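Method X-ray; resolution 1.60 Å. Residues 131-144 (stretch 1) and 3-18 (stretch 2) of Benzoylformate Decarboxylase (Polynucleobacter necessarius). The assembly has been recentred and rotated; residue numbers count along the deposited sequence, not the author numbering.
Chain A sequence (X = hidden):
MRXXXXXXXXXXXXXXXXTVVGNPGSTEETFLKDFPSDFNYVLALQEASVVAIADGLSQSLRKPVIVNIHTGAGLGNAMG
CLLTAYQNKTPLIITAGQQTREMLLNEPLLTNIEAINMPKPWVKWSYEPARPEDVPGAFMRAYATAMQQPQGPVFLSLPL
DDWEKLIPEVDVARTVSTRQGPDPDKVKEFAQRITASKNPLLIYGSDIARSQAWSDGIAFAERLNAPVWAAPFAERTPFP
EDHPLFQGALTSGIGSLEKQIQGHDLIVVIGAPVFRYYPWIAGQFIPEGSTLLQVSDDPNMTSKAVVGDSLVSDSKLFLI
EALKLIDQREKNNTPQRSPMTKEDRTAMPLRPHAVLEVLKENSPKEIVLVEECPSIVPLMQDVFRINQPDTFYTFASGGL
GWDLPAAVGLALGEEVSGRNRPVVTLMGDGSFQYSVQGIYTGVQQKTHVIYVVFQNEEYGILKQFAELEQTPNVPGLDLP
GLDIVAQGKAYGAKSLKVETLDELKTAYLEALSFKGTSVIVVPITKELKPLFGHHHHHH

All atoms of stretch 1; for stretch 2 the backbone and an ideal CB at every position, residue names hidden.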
# COMPACT_ATOMS: atom_id res chain seq x y z
N ARG A 131 -15.07 14.32 -5.09
CA ARG A 131 -15.57 15.66 -5.44
C ARG A 131 -16.09 16.34 -4.17
O ARG A 131 -16.36 15.67 -3.17
CB ARG A 131 -16.66 15.57 -6.51
CG ARG A 131 -17.78 14.68 -6.10
CD ARG A 131 -18.75 14.34 -7.22
NE ARG A 131 -19.89 13.71 -6.59
CZ ARG A 131 -21.15 13.86 -6.96
NH1 ARG A 131 -21.46 14.61 -8.01
NH2 ARG A 131 -22.10 13.25 -6.27
N PRO A 132 -16.21 17.67 -4.19
CA PRO A 132 -16.76 18.39 -3.03
C PRO A 132 -18.14 17.86 -2.61
O PRO A 132 -18.42 17.76 -1.42
CB PRO A 132 -16.89 19.83 -3.52
CG PRO A 132 -15.95 19.94 -4.68
CD PRO A 132 -15.82 18.58 -5.29
N GLU A 133 -18.97 17.52 -3.59
CA GLU A 133 -20.30 16.99 -3.33
C GLU A 133 -20.30 15.77 -2.40
O GLU A 133 -21.28 15.52 -1.68
CB GLU A 133 -21.00 16.62 -4.64
CG GLU A 133 -21.48 17.82 -5.47
CD GLU A 133 -20.39 18.45 -6.34
OE1 GLU A 133 -19.21 18.04 -6.25
OE2 GLU A 133 -20.72 19.36 -7.12
N ASP A 134 -19.21 15.01 -2.41
CA ASP A 134 -19.12 13.78 -1.63
C ASP A 134 -18.62 13.97 -0.21
O ASP A 134 -18.58 13.00 0.56
CB ASP A 134 -18.21 12.78 -2.33
CG ASP A 134 -18.73 12.37 -3.70
OD1 ASP A 134 -19.97 12.26 -3.87
OD2 ASP A 134 -17.90 12.17 -4.61
N VAL A 135 -18.25 15.20 0.16
CA VAL A 135 -17.64 15.40 1.48
C VAL A 135 -18.56 15.03 2.65
O VAL A 135 -18.15 14.29 3.55
CB VAL A 135 -17.00 16.82 1.63
CG1 VAL A 135 -16.59 17.08 3.09
CG2 VAL A 135 -15.82 16.97 0.67
N PRO A 136 -19.81 15.54 2.66
CA PRO A 136 -20.71 15.16 3.75
C PRO A 136 -20.91 13.65 3.82
O PRO A 136 -20.81 13.07 4.91
CB PRO A 136 -22.02 15.87 3.40
CG PRO A 136 -21.60 17.03 2.54
CD PRO A 136 -20.43 16.53 1.75
N GLY A 137 -21.15 13.01 2.68
CA GLY A 137 -21.30 11.56 2.66
C GLY A 137 -20.06 10.82 3.14
O GLY A 137 -20.18 9.75 3.74
N ALA A 138 -18.88 11.38 2.86
CA ALA A 138 -17.62 10.78 3.33
C ALA A 138 -17.50 10.85 4.85
O ALA A 138 -17.00 9.91 5.50
CB ALA A 138 -16.43 11.44 2.65
N PHE A 139 -17.96 11.96 5.44
CA PHE A 139 -18.03 12.04 6.89
C PHE A 139 -18.99 10.99 7.47
O PHE A 139 -18.70 10.37 8.50
CB PHE A 139 -18.40 13.45 7.36
CG PHE A 139 -17.21 14.36 7.54
CD1 PHE A 139 -16.63 14.50 8.79
CD2 PHE A 139 -16.67 15.05 6.47
CE1 PHE A 139 -15.52 15.35 8.98
CE2 PHE A 139 -15.57 15.90 6.64
CZ PHE A 139 -15.00 16.04 7.90
N MET A 140 -20.14 10.78 6.82
CA MET A 140 -21.05 9.75 7.29
C MET A 140 -20.42 8.35 7.20
O MET A 140 -20.52 7.55 8.12
CB MET A 140 -22.38 9.77 6.52
CG MET A 140 -23.40 8.79 7.09
SD MET A 140 -23.88 9.18 8.78
CE MET A 140 -23.47 7.65 9.61
N ARG A 141 -19.78 8.05 6.07
CA ARG A 141 -19.11 6.76 5.92
C ARG A 141 -17.97 6.63 6.93
O ARG A 141 -17.73 5.55 7.46
CB ARG A 141 -18.59 6.57 4.49
CG ARG A 141 -17.88 5.24 4.24
CD ARG A 141 -17.69 4.96 2.75
NE ARG A 141 -16.85 3.78 2.57
CZ ARG A 141 -16.28 3.41 1.43
NH1 ARG A 141 -16.46 4.11 0.31
NH2 ARG A 141 -15.52 2.32 1.41
N ALA A 142 -17.28 7.73 7.19
CA ALA A 142 -16.21 7.74 8.20
C ALA A 142 -16.77 7.36 9.58
O ALA A 142 -16.24 6.48 10.26
CB ALA A 142 -15.51 9.11 8.25
N TYR A 143 -17.86 8.02 9.98
CA TYR A 143 -18.51 7.73 11.25
C TYR A 143 -18.96 6.27 11.32
O TYR A 143 -18.71 5.58 12.31
CB TYR A 143 -19.72 8.66 11.44
CG TYR A 143 -20.50 8.43 12.72
CD1 TYR A 143 -21.38 7.36 12.85
CD2 TYR A 143 -20.37 9.31 13.80
CE1 TYR A 143 -22.09 7.16 14.02
CE2 TYR A 143 -21.08 9.10 14.97
CZ TYR A 143 -21.94 8.02 15.08
OH TYR A 143 -22.64 7.83 16.25
N ALA A 144 -19.63 5.81 10.26
CA ALA A 144 -20.15 4.45 10.20
C ALA A 144 -19.03 3.43 10.32
O ALA A 144 -19.14 2.45 11.07
CB ALA A 144 -20.92 4.22 8.92
N UNK A 3 -23.43 25.33 1.34
CA UNK A 3 -22.00 25.03 1.20
C UNK A 3 -21.71 23.66 1.79
O UNK A 3 -22.39 23.20 2.71
CB UNK A 3 -21.14 26.10 1.88
N UNK A 4 -20.69 23.00 1.25
CA UNK A 4 -20.18 21.77 1.82
C UNK A 4 -19.98 21.93 3.33
O UNK A 4 -20.36 21.06 4.12
CB UNK A 4 -18.87 21.37 1.14
N UNK A 5 -19.41 23.06 3.75
CA UNK A 5 -19.15 23.28 5.17
C UNK A 5 -20.44 23.29 6.00
O UNK A 5 -20.54 22.61 7.03
CB UNK A 5 -18.40 24.60 5.36
N UNK A 6 -21.44 24.04 5.55
CA UNK A 6 -22.68 24.13 6.32
C UNK A 6 -23.35 22.76 6.45
O UNK A 6 -23.80 22.38 7.53
CB UNK A 6 -23.64 25.12 5.66
N UNK A 7 -23.41 22.02 5.35
CA UNK A 7 -24.02 20.69 5.35
C UNK A 7 -23.26 19.71 6.24
O UNK A 7 -23.85 18.90 6.95
CB UNK A 7 -24.09 20.14 3.92
N UNK A 8 -21.93 19.79 6.20
CA UNK A 8 -21.09 18.89 6.99
C UNK A 8 -21.25 19.16 8.48
O UNK A 8 -21.39 18.22 9.28
CB UNK A 8 -19.62 19.04 6.59
N UNK A 9 -21.21 20.43 8.88
CA UNK A 9 -21.38 20.73 10.29
C UNK A 9 -22.78 20.34 10.77
O UNK A 9 -22.93 19.84 11.90
CB UNK A 9 -21.12 22.22 10.55
N UNK A 10 -23.78 20.51 9.91
CA UNK A 10 -25.13 20.05 10.26
C UNK A 10 -25.20 18.53 10.46
O UNK A 10 -25.87 18.05 11.37
CB UNK A 10 -26.12 20.47 9.17
N UNK A 11 -24.51 17.78 9.61
CA UNK A 11 -24.40 16.33 9.81
C UNK A 11 -23.75 16.01 11.16
O UNK A 11 -24.22 15.16 11.91
CB UNK A 11 -23.59 15.70 8.68
N UNK A 12 -22.66 16.70 11.46
CA UNK A 12 -21.93 16.44 12.69
C UNK A 12 -22.81 16.73 13.90
O UNK A 12 -22.76 16.01 14.89
CB UNK A 12 -20.65 17.28 12.74
N UNK A 13 -23.65 17.76 13.81
CA UNK A 13 -24.63 18.02 14.87
C UNK A 13 -25.58 16.85 15.04
O UNK A 13 -25.84 16.41 16.16
CB UNK A 13 -25.42 19.29 14.57
N UNK A 14 -26.10 16.35 13.92
CA UNK A 14 -27.02 15.22 13.94
C UNK A 14 -26.36 13.98 14.55
O UNK A 14 -26.99 13.25 15.32
CB UNK A 14 -27.51 14.91 12.52
N UNK A 15 -25.10 13.74 14.20
CA UNK A 15 -24.34 12.61 14.74
C UNK A 15 -23.87 12.82 16.17
O UNK A 15 -23.38 11.88 16.81
CB UNK A 15 -23.13 12.33 13.85
N UNK A 16 -24.02 14.05 16.66
CA UNK A 16 -23.58 14.45 17.99
C UNK A 16 -22.06 14.35 18.17
O UNK A 16 -21.56 13.98 19.24
CB UNK A 16 -24.28 13.59 19.04
N UNK A 17 -21.34 14.68 17.11
CA UNK A 17 -19.88 14.74 17.14
C UNK A 17 -19.50 16.21 16.99
O UNK A 17 -19.38 16.72 15.87
CB UNK A 17 -19.25 13.88 16.04
N UNK A 18 -19.35 16.91 18.11
CA UNK A 18 -19.20 18.36 18.05
C UNK A 18 -17.92 18.88 18.72
O UNK A 18 -17.81 20.07 19.03
CB UNK A 18 -20.42 19.02 18.70

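The two helices, 135-144 and 4-15, run nearly parallel: their N-to-C directions differ by 24° and their axes approach to 9.2 Å. The visible face of stretch 1, largely apolar, is the main guide.

Position 3 precedes a helix, with phi/psi of -73/151 and nothing of stretch 1 near its ideal CB. Ser, Thr, Asp or Asn would suit as an N-cap. It is Thr3, whose OG1 accepts from the backbone N of position 6 at 3.0 Å, a capping bond.

At position 4 CA-to-CB points toward stretch 1; the ideal CB lies 4.4 Å from Pro132 O and 4.9 Å from Val135 CB. A compact aliphatic residue fits, Val, Ile or Ala. The residue is Val4: CG1 meets Val135 CB at 3.6 Å, and CG2 lies 4.0 Å from Pro132 CB.

Positions 5 and 6 have nothing of stretch 1 near their CBs, so many helix-compatible residues are possible; they are Lys5 and Glu6.

The ideal CB of position 7 points toward stretch 1, 4.2 Å from Pro136 CG, which favours an aliphatic chain. Ile7 packs CG2 on Pro136 CG at 3.7 Å.

Position 8 is the tightest point of the backbone register, facing Pro136. CA-to-CB runs sideways, with Phe139 CD2 and Val135 CG1 each 5.0 Å from the ideal CB of position 8, so a small residue such as Ala, Ser, Thr or Val suits. Thr8 sets CG2 over one face of the Phe139 ring, 3.9 Å from its centroid and 16° off the normal, a CH-pi contact. Its OG1 donates to Val4 O at 2.8 Å.

Positions 9 and 10 are out of reach, and most helix formers would serve; they hold Phe9 and Asp10.

Position 11 points toward stretch 1, but its CB is 5.4 Å from Pro136 O, leaving room for a longer apolar chain, Leu, Met or Ile. Leu11 places CD2 3.3 Å from Pro136 O and 3.9 Å from Phe139 CB.

Position 12 starts sideways, so a chain of some length is needed to return to stretch 1; Leu or Met would do. Leu12 brings CD2 to 4.2 Å from Phe139 CD1.

Positions 13 and 14 are unconstrained by stretch 1, and most helix formers would serve; Arg13 forms a salt bridge from NH1 to Asp10 OD1 at 2.9 Å, and Lys14 does not contact stretch 1.

At position 15 the CB points toward stretch 1, 4.0 Å from Tyr143 CE2. A branched or long apolar residue could cover the ring. Leu15 holds CD2 4.1 Å from the Tyr143 centroid, directly on the normal, and 3.9 Å from Met140 SD. Two waters bridge its carbonyl to the Tyr143 hydroxyl.

Position 16 has phi/psi of 63/37, closing a Schellman motif; Gly or Asn is typical, yet the residue is Gln16.

At position 17 CA-to-CB points toward stretch 1, the ideal CB 5.2 Å from Tyr143 CD2, suiting Val or Ile. Val17 CG2 reaches Tyr143 CE2 at 3.8 Å, at the ring edge.

Position 18 is out of reach, and nearly any residue would serve; it is Thr18.

Stretch 2 3-18: TVKEITFDLLRKLQVT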
# COMPACT_ATOMS: atom_id res chain seq x y z
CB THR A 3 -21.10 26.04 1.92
OG1 THR A 3 -21.38 26.03 3.33
CG2 THR A 3 -21.30 27.45 1.37
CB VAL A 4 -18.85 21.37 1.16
CG1 VAL A 4 -18.19 20.21 1.92
CG2 VAL A 4 -19.04 21.06 -0.33
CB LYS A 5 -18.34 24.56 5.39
CG LYS A 5 -17.96 24.79 6.86
CD LYS A 5 -16.87 25.85 7.01
CE LYS A 5 -17.36 27.24 6.63
NZ LYS A 5 -18.30 27.81 7.63
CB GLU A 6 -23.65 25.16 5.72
CG GLU A 6 -24.83 25.43 6.65
CD GLU A 6 -25.73 26.55 6.17
OE1 GLU A 6 -25.39 27.23 5.18
OE2 GLU A 6 -26.79 26.76 6.80
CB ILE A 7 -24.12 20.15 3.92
CG1 ILE A 7 -25.03 21.08 3.10
CG2 ILE A 7 -24.61 18.70 3.91
CD1 ILE A 7 -24.95 20.85 1.60
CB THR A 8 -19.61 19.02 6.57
OG1 THR A 8 -19.48 18.67 5.18
CG2 THR A 8 -18.73 18.10 7.41
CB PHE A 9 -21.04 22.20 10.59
CG PHE A 9 -19.58 22.44 10.82
CD1 PHE A 9 -19.04 22.33 12.10
CD2 PHE A 9 -18.73 22.74 9.77
CE1 PHE A 9 -17.69 22.54 12.32
CE2 PHE A 9 -17.37 22.94 9.98
CZ PHE A 9 -16.85 22.84 11.26
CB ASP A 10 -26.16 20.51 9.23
CG ASP A 10 -26.72 21.90 9.54
OD1 ASP A 10 -26.54 22.40 10.67
OD2 ASP A 10 -27.36 22.48 8.64
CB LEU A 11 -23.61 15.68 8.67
CG LEU A 11 -23.27 14.20 8.87
CD1 LEU A 11 -24.53 13.35 8.84
CD2 LEU A 11 -22.30 13.73 7.80
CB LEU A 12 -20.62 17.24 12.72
CG LEU A 12 -19.58 16.76 11.70
CD1 LEU A 12 -18.38 17.69 11.68
CD2 LEU A 12 -19.16 15.31 11.98
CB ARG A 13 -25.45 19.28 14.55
CG ARG A 13 -24.69 20.55 14.78
CD ARG A 13 -25.57 21.77 14.50
NE ARG A 13 -24.77 22.97 14.64
CZ ARG A 13 -24.20 23.60 13.63
NH1 ARG A 13 -24.36 23.16 12.39
NH2 ARG A 13 -23.46 24.67 13.86
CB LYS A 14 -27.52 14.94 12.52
CG LYS A 14 -28.45 13.75 12.40
CD LYS A 14 -29.72 13.94 13.19
CE LYS A 14 -30.75 12.87 12.84
NZ LYS A 14 -32.03 13.10 13.56
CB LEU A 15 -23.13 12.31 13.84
CG LEU A 15 -23.52 11.85 12.42
CD1 LEU A 15 -22.30 11.76 11.49
CD2 LEU A 15 -24.27 10.51 12.45
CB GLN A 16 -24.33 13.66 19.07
CG GLN A 16 -25.85 13.84 18.95
CD GLN A 16 -26.60 13.11 20.04
OE1 GLN A 16 -26.16 13.06 21.19
NE2 GLN A 16 -27.75 12.54 19.69
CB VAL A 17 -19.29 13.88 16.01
CG1 VAL A 17 -17.76 13.99 15.96
CG2 VAL A 17 -19.71 12.42 16.20
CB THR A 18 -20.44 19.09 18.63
OG1 THR A 18 -20.59 18.76 20.01
CG2 THR A 18 -21.71 18.65 17.87
O HOH W 1 -22.16 9.69 18.20
O HOH W 2 -25.03 9.55 16.57
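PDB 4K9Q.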